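Local coordinates for protein transcriptional regulator, IclR family (Ruegeria sp. TM1040, PDB 3R4K) that probably binds DNA through an N-terminal helix-turn-helix domain and regulates transcription, with a C-terminal IclR-type domain likely to sense an effector, at residues H99-Q104 / L211-V216; H199-F204 / P233-A238. All blocks are in the same frame, centred on the assembly; numbering follows the deposited sequence.

Contact 1: residues H99-Q104 / L211-V216; sequences HLSLLQ and LGALAV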
loop_
_atom_site.group_PDB
_atom_site.type_symbol
_atom_site.label_atom_id
_atom_site.label_comp_id
_atom_site.label_asym_id
_atom_site.label_seq_id
_atom_site.Cartn_x
_atom_site.Cartn_y
_atom_site.Cartn_z
ATOM N N HIS A 99 -6.354 22.869 -2.245
ATOM C CA HIS A 99 -5.468 22.231 -1.282
ATOM C C HIS A 99 -5.925 20.832 -0.895
ATOM O O HIS A 99 -7.121 20.531 -0.870
ATOM C CB HIS A 99 -5.227 23.090 -0.023
ATOM C CG HIS A 99 -6.438 23.421 0.782
ATOM N ND1 HIS A 99 -6.679 22.810 2.007
ATOM C CD2 HIS A 99 -7.396 24.353 0.556
ATOM C CE1 HIS A 99 -7.798 23.352 2.460
ATOM N NE2 HIS A 99 -8.264 24.293 1.621
ATOM N N LEU A 100 -4.940 19.971 -0.623
ATOM C CA LEU A 100 -5.139 18.608 -0.168
ATOM C C LEU A 100 -4.735 18.531 1.292
ATOM O O LEU A 100 -3.633 18.936 1.668
ATOM C CB LEU A 100 -4.347 17.590 -1.026
ATOM C CG LEU A 100 -4.398 16.108 -0.586
ATOM C CD1 LEU A 100 -5.816 15.506 -0.710
ATOM C CD2 LEU A 100 -3.330 15.278 -1.323
ATOM N N SER A 101 -5.650 18.051 2.123
ATOM C CA SER A 101 -5.382 17.867 3.545
ATOM C C SER A 101 -5.481 16.380 3.854
ATOM O O SER A 101 -6.298 15.662 3.246
ATOM C CB SER A 101 -6.320 18.706 4.406
ATOM O OG SER A 101 -7.675 18.394 4.147
ATOM N N LEU A 102 -4.584 15.899 4.731
ATOM C CA LEU A 102 -4.547 14.478 5.068
ATOM C C LEU A 102 -4.652 14.250 6.549
ATOM O O LEU A 102 -4.160 15.048 7.344
ATOM C CB LEU A 102 -3.257 13.810 4.559
ATOM C CG LEU A 102 -3.011 13.778 3.065
ATOM C CD1 LEU A 102 -1.583 13.339 2.777
ATOM C CD2 LEU A 102 -4.002 12.866 2.353
ATOM N N LEU A 103 -5.253 13.116 6.918
ATOM C CA LEU A 103 -5.340 12.704 8.309
ATOM C C LEU A 103 -3.951 12.288 8.788
ATOM O O LEU A 103 -3.309 11.433 8.172
ATOM C CB LEU A 103 -6.349 11.566 8.498
ATOM C CG LEU A 103 -7.812 11.978 8.602
ATOM C CD1 LEU A 103 -8.710 10.780 8.500
ATOM C CD2 LEU A 103 -8.085 12.699 9.893
ATOM N N GLN A 104 -3.452 12.972 9.819
ATOM C CA GLN A 104 -2.157 12.678 10.421
ATOM C C GLN A 104 -2.463 12.280 11.849
ATOM O O GLN A 104 -2.418 13.097 12.775
ATOM C CB GLN A 104 -1.179 13.862 10.292
ATOM C CG GLN A 104 -0.300 13.800 9.036
ATOM C CD GLN A 104 0.881 14.753 9.104
ATOM O OE1 GLN A 104 0.924 15.780 8.416
ATOM N NE2 GLN A 104 1.875 14.431 9.930
ATOM N N LEU A 211 -9.128 9.226 3.768
ATOM C CA LEU A 211 -7.710 9.616 3.955
ATOM C C LEU A 211 -7.534 11.082 4.315
ATOM O O LEU A 211 -6.564 11.472 4.982
ATOM C CB LEU A 211 -6.899 9.426 2.646
ATOM C CG LEU A 211 -6.506 8.076 2.174
ATOM C CD1 LEU A 211 -5.507 8.224 1.092
ATOM C CD2 LEU A 211 -5.897 7.247 3.288
ATOM N N GLY A 212 -8.388 11.884 3.710
ATOM C CA GLY A 212 -8.349 13.325 3.803
ATOM C C GLY A 212 -9.373 13.950 2.889
ATOM O O GLY A 212 -10.429 13.353 2.622
ATOM N N ALA A 213 -9.075 15.165 2.422
ATOM C CA ALA A 213 -10.000 15.922 1.588
ATOM C C ALA A 213 -9.285 16.834 0.625
ATOM O O ALA A 213 -8.221 17.382 0.945
ATOM C CB ALA A 213 -10.941 16.752 2.461
ATOM N N LEU A 214 -9.912 17.017 -0.552
ATOM C CA LEU A 214 -9.486 17.906 -1.616
ATOM C C LEU A 214 -10.418 19.119 -1.591
ATOM O O LEU A 214 -11.644 18.945 -1.590
ATOM C CB LEU A 214 -9.507 17.177 -2.971
ATOM C CG LEU A 214 -9.074 18.001 -4.173
ATOM C CD1 LEU A 214 -7.641 18.443 -4.038
ATOM C CD2 LEU A 214 -9.285 17.240 -5.451
ATOM N N ALA A 215 -9.859 20.337 -1.507
ATOM C CA ALA A 215 -10.688 21.529 -1.366
ATOM C C ALA A 215 -10.335 22.656 -2.302
ATOM O O ALA A 215 -9.216 22.724 -2.815
ATOM C CB ALA A 215 -10.613 22.037 0.063
ATOM N N VAL A 216 -11.314 23.571 -2.484
ATOM C CA VAL A 216 -11.226 24.820 -3.252
ATOM C C VAL A 216 -11.581 25.948 -2.283
ATOM O O VAL A 216 -12.710 25.977 -1.799
ATOM C CB VAL A 216 -12.147 24.798 -4.519
ATOM C CG1 VAL A 216 -12.202 26.167 -5.209
ATOM C CG2 VAL A 216 -11.693 23.720 -5.497
#
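The imidazole of H99 has the methyl of A215 over one face: A215 CB stands 3.9 Å from the ring centroid, 25° off the normal and displaced toward the rim, where H99 NE2 is its nearest ring atom. CG of H99 lies between its own N and carbonyl carbon (chi1 61°); the side chain leaves the sheet on the same face as A215, and its ring end comes nearer the partner strand. At the ring's other nitrogen, H99 ND1 makes a weak hydrogen bond to S110 OG on strand 107-114. The two strands run antiparallel. H99 and A215 form a hydrogen-bonded pair, with H99 N to A215 O at 2.9 Å and A215 N to H99 O at 2.8 Å. S101 and A213 form the next such pair; S101 N reaches A213 O nearly straight (2.9 Å, 176°), and S101 OG adds a weak bond to the same oxygen at 3.4 Å. L103 N closes the ladder on L211 O at 2.9 Å. On the sheet face opposite H99 and S101, L100 and L214 form a non-hydrogen-bonded pair, and L100 CD1 comes within 3.5 Å of A213 O. L102 and G212 pair likewise, and G212 CA lies 3.2 Å from S101 O in a CA-H...O contact. Helix 79-94 packs on the face of L100 and L214, while S138 of helix 137-143 touches H99, S101 and A215 on the other. L211 and G212 both face I203 on the next strand, a classic beta bulge within the central strands of the GAF-like, profilin-like sheet of the IclR C-terminal domain.

Contact 2: residues H199-F204 / P233-A238; sequences HAVPIF and PALRAA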
loop_
_atom_site.group_PDB
_atom_site.type_symbol
_atom_site.label_atom_id
_atom_site.label_comp_id
_atom_site.label_asym_id
_atom_site.label_seq_id
_atom_site.Cartn_x
_atom_site.Cartn_y
_atom_site.Cartn_z
ATOM N N HIS A 199 -15.173 24.750 -0.569
ATOM C CA HIS A 199 -15.839 23.550 -1.078
ATOM C C HIS A 199 -14.877 22.394 -0.904
ATOM O O HIS A 199 -13.696 22.555 -1.232
ATOM C CB HIS A 199 -16.188 23.700 -2.567
ATOM C CG HIS A 199 -17.305 24.634 -2.875
ATOM N ND1 HIS A 199 -17.115 26.005 -2.891
ATOM C CD2 HIS A 199 -18.570 24.361 -3.271
ATOM C CE1 HIS A 199 -18.278 26.521 -3.241
ATOM N NE2 HIS A 199 -19.185 25.568 -3.478
ATOM N N ALA A 200 -15.343 21.236 -0.414
ATOM C CA ALA A 200 -14.448 20.087 -0.241
ATOM C C ALA A 200 -15.140 18.766 -0.463
ATOM O O ALA A 200 -16.329 18.620 -0.186
ATOM C CB ALA A 200 -13.812 20.099 1.136
ATOM N N VAL A 201 -14.369 17.805 -0.979
ATOM C CA VAL A 201 -14.796 16.428 -1.237
ATOM C C VAL A 201 -13.851 15.485 -0.487
ATOM O O VAL A 201 -12.655 15.783 -0.391
ATOM C CB VAL A 201 -14.888 16.062 -2.756
ATOM C CG1 VAL A 201 -16.023 16.813 -3.442
ATOM C CG2 VAL A 201 -13.561 16.262 -3.490
ATOM N N PRO A 202 -14.332 14.343 0.037
ATOM C CA PRO A 202 -13.408 13.417 0.706
ATOM C C PRO A 202 -12.566 12.618 -0.300
ATOM O O PRO A 202 -12.977 12.411 -1.442
ATOM C CB PRO A 202 -14.347 12.506 1.488
ATOM C CG PRO A 202 -15.596 12.466 0.644
ATOM C CD PRO A 202 -15.715 13.811 0.010
ATOM N N ILE A 203 -11.364 12.202 0.129
ATOM C CA ILE A 203 -10.444 11.372 -0.640
ATOM C C ILE A 203 -10.394 10.056 0.099
ATOM O O ILE A 203 -10.233 10.033 1.330
ATOM C CB ILE A 203 -9.046 12.036 -0.842
ATOM C CG1 ILE A 203 -9.158 13.401 -1.564
ATOM C CG2 ILE A 203 -8.059 11.102 -1.577
ATOM C CD1 ILE A 203 -9.803 13.400 -3.034
ATOM N N PHE A 204 -10.629 8.971 -0.634
ATOM C CA PHE A 204 -10.668 7.643 -0.057
ATOM C C PHE A 204 -9.479 6.847 -0.518
ATOM O O PHE A 204 -9.111 6.921 -1.695
ATOM C CB PHE A 204 -11.990 6.936 -0.431
ATOM C CG PHE A 204 -13.242 7.604 0.093
ATOM C CD1 PHE A 204 -13.596 7.507 1.439
ATOM C CD2 PHE A 204 -14.091 8.291 -0.761
ATOM C CE1 PHE A 204 -14.756 8.125 1.924
ATOM C CE2 PHE A 204 -15.259 8.900 -0.276
ATOM C CZ PHE A 204 -15.587 8.807 1.060
ATOM N N PRO A 233 -18.908 20.648 -9.847
ATOM C CA PRO A 233 -18.556 19.587 -10.819
ATOM C C PRO A 233 -17.050 19.407 -11.024
ATOM O O PRO A 233 -16.587 18.270 -11.158
ATOM C CB PRO A 233 -19.200 20.060 -12.133
ATOM C CG PRO A 233 -20.160 21.098 -11.760
ATOM C CD PRO A 233 -19.695 21.717 -10.494
ATOM N N ALA A 234 -16.292 20.526 -11.053
ATOM C CA ALA A 234 -14.848 20.524 -11.252
ATOM C C ALA A 234 -14.136 19.852 -10.079
ATOM O O ALA A 234 -13.243 19.025 -10.311
ATOM C CB ALA A 234 -14.342 21.939 -11.442
ATOM N N LEU A 235 -14.561 20.169 -8.828
ATOM C CA LEU A 235 -13.973 19.594 -7.613
ATOM C C LEU A 235 -14.295 18.095 -7.500
ATOM O O LEU A 235 -13.388 17.318 -7.209
ATOM C CB LEU A 235 -14.431 20.363 -6.359
ATOM C CG LEU A 235 -14.058 19.788 -4.984
ATOM C CD1 LEU A 235 -12.555 19.762 -4.745
ATOM C CD2 LEU A 235 -14.730 20.539 -3.906
ATOM N N ARG A 236 -15.555 17.689 -7.764
ATOM C CA ARG A 236 -15.993 16.279 -7.724
ATOM C C ARG A 236 -15.150 15.420 -8.660
ATOM O O ARG A 236 -14.661 14.369 -8.247
ATOM C CB ARG A 236 -17.476 16.139 -8.082
ATOM C CG ARG A 236 -18.413 16.589 -6.973
ATOM C CD ARG A 236 -19.857 16.319 -7.368
ATOM N NE ARG A 236 -20.831 17.120 -6.616
ATOM C CZ ARG A 236 -21.356 16.759 -5.450
ATOM N NH1 ARG A 236 -20.982 15.624 -4.867
ATOM N NH2 ARG A 236 -22.250 17.532 -4.852
ATOM N N ALA A 237 -14.928 15.912 -9.896
ATOM C CA ALA A 237 -14.125 15.256 -10.927
ATOM C C ALA A 237 -12.661 15.124 -10.484
ATOM O O ALA A 237 -12.097 14.033 -10.585
ATOM C CB ALA A 237 -14.221 16.033 -12.235
ATOM N N ALA A 238 -12.068 16.215 -9.951
ATOM C CA ALA A 238 -10.680 16.233 -9.476
ATOM C C ALA A 238 -10.479 15.272 -8.301
ATOM O O ALA A 238 -9.461 14.584 -8.249
ATOM C CB ALA A 238 -10.273 17.634 -9.089
#
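Helix 233-238 lies over strand 199-204 with the axes of the two segments 8.4 Å apart and only 18° from parallel, V201 and R236 being the pair with the nearest CA atoms. V201 and L235 carry the contact, reaching toward each other tip to tip. L235 CG lies 3.9 Å from both V201 CG1 and V201 CG2, and L235 CD1 is as close to V201 CG2. CG of L235 is anti to its backbone N (chi1 172°); CD2, one of the two methyls beyond it, lies 3.5 Å from H199 O and 3.7 Å from H199 CB. R236 takes a lesser part, its CG lying 4.3 Å from V201 CG1. Its guanidinium turns elsewhere: NH1 of R236 is hydrogen-bonded to the carbonyl oxygen of T183, at the end of helix 170-183. L90 of helix 79-94 also touches L235, bringing a second helix to this side chain. An apolar helix-on-sheet interface of this kind, in which the C-terminal helix 225-245 covers one face of an antiparallel sheet, belongs to the alpha/beta, GAF-like fold of IclR C-terminal domains.

The two contacts have centres about 10 Å apart within the IclR C-terminal domain and share its six-stranded antiparallel sheet. Strand 210-219 joins them: it pairs with strand 97-104 in contact 1 and, on its other edge, with strand 196-204 of contact 2, where V216 N probably bonds to H199 O and L211 N to I203 O. L235 of contact 2 also packs against L214 O. Along the chain the segments alternate, in the order 99-104, 199-204, 211-216, 233-238; strand 97-104 is distant in sequence from strand 210-219, while 196-204, 210-219 and helix 225-245 follow one another. Contact 1 joins two neighbouring strands within the sheet, whereas contact 2 seats helix 225-245 upon it; both are buried.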